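Local coordinates for tyrosyl-DNA phosphodiesterase 2 (Danio rerio, PDB 4F1H), which belongs to the endonuclease/exonuclease/phosphatase family, with a DNase I-like fold and a bound magnesium ion, at residues R22-C27 / K52-S57. Numbering follows the deposited sequence.
Sequences RARGLC and KKRAVS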
ATOM      1  N   ARG B  22      -8.056  12.768  31.758  1.00 21.10           N
ATOM      2  CA  ARG B  22      -7.393  11.879  30.776  1.00 19.51           C
ATOM      3  C   ARG B  22      -5.855  12.041  30.751  1.00 18.66           C
ATOM      4  O   ARG B  22      -5.110  11.065  30.594  1.00 20.27           O
ATOM      5  CB  ARG B  22      -8.058  12.011  29.380  1.00 17.54           C
ATOM      6  CG  ARG B  22      -9.509  11.437  29.378  1.00 16.47           C
ATOM      7  CD  ARG B  22     -10.361  12.002  28.260  1.00 21.85           C
ATOM      8  NE  ARG B  22      -9.522  12.147  27.075  1.00 23.29           N
ATOM      9  CZ  ARG B  22      -9.547  13.193  26.255  1.00 22.71           C
ATOM     10  NH1 ARG B  22     -10.389  14.207  26.430  1.00 22.71           N
ATOM     11  NH2 ARG B  22      -8.703  13.216  25.253  1.00 20.89           N
ATOM     12  N   ALA B  23      -5.348  13.258  30.975  1.00 17.71           N
ATOM     13  CA  ALA B  23      -3.903  13.469  31.057  1.00 19.53           C
ATOM     14  C   ALA B  23      -3.337  12.758  32.282  1.00 18.83           C
ATOM     15  O   ALA B  23      -2.220  12.222  32.239  1.00 17.89           O
ATOM     16  CB  ALA B  23      -3.572  14.966  31.122  1.00 19.28           C
ATOM     17  N   ARG B  24      -4.109  12.774  33.365  1.00 18.56           N
ATOM     18  CA  ARG B  24      -3.733  12.028  34.562  1.00 23.17           C
ATOM     19  C   ARG B  24      -3.662  10.538  34.270  1.00 18.71           C
ATOM     20  O   ARG B  24      -2.764   9.819  34.764  1.00 20.13           O
ATOM     21  CB  ARG B  24      -4.728  12.316  35.691  1.00 27.41           C
ATOM     22  CG  ARG B  24      -4.177  13.212  36.771  1.00 45.38           C
ATOM     23  CD  ARG B  24      -5.093  13.213  37.992  1.00 52.42           C
ATOM     24  NE  ARG B  24      -6.410  13.762  37.662  1.00 52.93           N
ATOM     25  CZ  ARG B  24      -6.656  15.066  37.517  1.00 58.33           C
ATOM     26  NH1 ARG B  24      -7.883  15.490  37.208  1.00 55.22           N
ATOM     27  NH2 ARG B  24      -5.670  15.950  37.682  1.00 56.34           N
ATOM     28  N   GLY B  25      -4.610  10.074  33.465  1.00 18.12           N
ATOM     29  CA  GLY B  25      -4.590   8.703  32.958  1.00 21.28           C
ATOM     30  C   GLY B  25      -3.301   8.384  32.213  1.00 22.78           C
ATOM     31  O   GLY B  25      -2.646   7.367  32.466  1.00 19.89           O
ATOM     32  N   LEU B  26      -2.924   9.250  31.272  1.00 18.42           N
ATOM     33  CA  LEU B  26      -1.678   9.023  30.559  1.00 18.49           C
ATOM     34  C   LEU B  26      -0.503   8.979  31.531  1.00 17.79           C
ATOM     35  O   LEU B  26       0.375   8.143  31.397  1.00 18.35           O
ATOM     36  CB  LEU B  26      -1.456  10.108  29.478  1.00 18.18           C
ATOM     37  CG  LEU B  26      -0.083  10.110  28.810  1.00 20.81           C
ATOM     38  CD1 LEU B  26       0.167   8.822  28.032  1.00 20.51           C
ATOM     39  CD2 LEU B  26       0.005  11.344  27.867  1.00 22.72           C
ATOM     40  N   CYS B  27      -0.477   9.894  32.497  1.00 18.63           N
ATOM     41  CA  CYS B  27       0.644   9.936  33.441  1.00 19.53           C
ATOM     42  C   CYS B  27       0.740   8.662  34.259  1.00 18.24           C
ATOM     43  O   CYS B  27       1.860   8.234  34.617  1.00 18.23           O
ATOM     44  CB  CYS B  27       0.531  11.128  34.383  1.00 19.23           C
ATOM     45  SG  CYS B  27       0.891  12.682  33.505  1.00 24.54           S
ATOM     46  N   LYS B  52       4.242  18.280  31.717  1.00 27.05           N
ATOM     47  CA  LYS B  52       5.541  18.822  32.103  1.00 29.78           C
ATOM     48  C   LYS B  52       5.653  18.990  33.630  1.00 32.15           C
ATOM     49  O   LYS B  52       6.723  18.759  34.231  1.00 28.86           O
ATOM     50  CB  LYS B  52       5.803  20.118  31.328  1.00 30.97           C
ATOM     51  CG  LYS B  52       6.144  19.820  29.871  1.00 33.94           C
ATOM     52  CD  LYS B  52       6.627  21.043  29.064  1.00 38.12           C
ATOM     53  CE  LYS B  52       5.529  22.058  28.969  1.00 38.41           C
ATOM     54  NZ  LYS B  52       5.692  23.025  27.854  1.00 40.73           N
ATOM     55  N   LYS B  53       4.531  19.319  34.256  1.00 29.33           N
ATOM     56  CA  LYS B  53       4.453  19.424  35.721  1.00 32.36           C
ATOM     57  C   LYS B  53       4.628  18.074  36.418  1.00 33.32           C
ATOM     58  O   LYS B  53       5.277  17.989  37.474  1.00 32.59           O
ATOM     59  CB  LYS B  53       3.093  20.016  36.123  1.00 43.62           C
ATOM     60  CG  LYS B  53       3.127  21.101  37.208  1.00 59.97           C
ATOM     61  CD  LYS B  53       3.270  20.528  38.618  1.00 69.35           C
ATOM     62  CE  LYS B  53       2.750  21.512  39.676  1.00 72.37           C
ATOM     63  NZ  LYS B  53       3.232  22.910  39.434  1.00 73.71           N
ATOM     64  N   ARG B  54       4.040  17.029  35.837  0.51 30.29           N
ATOM     65  CA  ARG B  54       4.008  15.704  36.458  0.51 28.59           C
ATOM     66  C   ARG B  54       5.198  14.838  36.066  0.51 30.16           C
ATOM     67  O   ARG B  54       5.847  14.235  36.921  0.51 30.80           O
ATOM     68  CB  ARG B  54       2.715  14.968  36.080  0.51 30.06           C
ATOM     69  CG  ARG B  54       1.512  15.270  36.961  0.51 35.45           C
ATOM     70  CD  ARG B  54       1.503  14.423  38.237  0.51 45.23           C
ATOM     71  NE  ARG B  54       1.502  12.975  37.994  0.51 49.88           N
ATOM     72  CZ  ARG B  54       0.407  12.237  37.810  0.51 52.80           C
ATOM     73  NH1 ARG B  54      -0.796  12.802  37.813  0.51 52.87           N
ATOM     74  NH2 ARG B  54       0.514  10.929  37.613  0.51 54.29           N
ATOM     75  N   ALA B  55       5.473  14.767  34.762  1.00 24.31           N
ATOM     76  CA  ALA B  55       6.469  13.832  34.240  1.00 23.95           C
ATOM     77  C   ALA B  55       7.861  14.423  34.261  1.00 26.86           C
ATOM     78  O   ALA B  55       8.516  14.604  33.211  1.00 26.72           O
ATOM     79  CB  ALA B  55       6.073  13.358  32.802  1.00 23.40           C
ATOM     80  N   VAL B  56       8.348  14.699  35.472  1.00 26.40           N
ATOM     81  CA  VAL B  56       9.615  15.412  35.601  1.00 29.10           C
ATOM     82  C   VAL B  56      10.852  14.581  35.227  1.00 24.95           C
ATOM     83  O   VAL B  56      11.953  15.124  35.103  1.00 32.07           O
ATOM     84  CB  VAL B  56       9.771  16.050  37.014  1.00 38.57           C
ATOM     85  CG1 VAL B  56       8.703  17.122  37.223  1.00 42.98           C
ATOM     86  CG2 VAL B  56       9.665  15.003  38.073  1.00 37.50           C
ATOM     87  N   SER B  57      10.672  13.278  34.998  1.00 21.79           N
ATOM     88  CA  SER B  57      11.761  12.427  34.553  1.00 21.93           C
ATOM     89  C   SER B  57      12.072  12.585  33.053  1.00 20.36           C
ATOM     90  O   SER B  57      13.032  11.977  32.572  1.00 19.32           O
ATOM     91  CB  SER B  57      11.404  10.967  34.791  1.00 26.48           C
ATOM     92  OG  SER B  57      11.343  10.713  36.177  1.00 36.78           O
TER
HETATM   93  O   HOH W   1      -1.712   9.937  37.340  1.00 32.01           O
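Cys27 and Arg54 illustrate how an arginine can rest its flat head on a neighbouring helix while its nitrogens keep polar partners. In the conformer described here, one of two for Arg54, CB of Cys27 lies over one face of the guanidinium, toward its rim, 3.2 Å from NH2 and 3.6 Å from CZ. Bends at chi2 (-83°) and chi3 (-58°) kink the arginine chain and bring the head across the cysteine. SG of Cys27 lies 3.9 Å from CB of Arg54, near the root of the chain. In this conformer this is the tight part, centred on the buried cysteine, though the 3.2 Å approach should be read with caution.

Toward solvent, where both arginines are exposed, the contact is looser. CG of Arg24 meets the guanidinium at its edge, 3.6 Å from NH1 of Arg54, and the two arginine chains cross at about a right angle. Their like charges do not touch. Each has its own partner: Arg24 forms a salt bridge with Asp21, and NH1 of Arg54 a hydrogen bond with the hydroxyl of Tyr50. No direct hydrogen bond joins the segments; a water donates to O of Arg24 (2.8 Å) and may reach NH2 of Arg54, but that second bond is too short to be trusted.

Helix 19-33, the crossover of a beta-alpha-beta unit linking parallel strands 4-10 and 37-43, lies against the end of helix 45-54, where Leu51 also touches Cys27. Beyond that end, an inverse gamma turn centred on Ala55, which packs on Met73 of strand 69-75, leads into strand 58-62 at the sheet's margin.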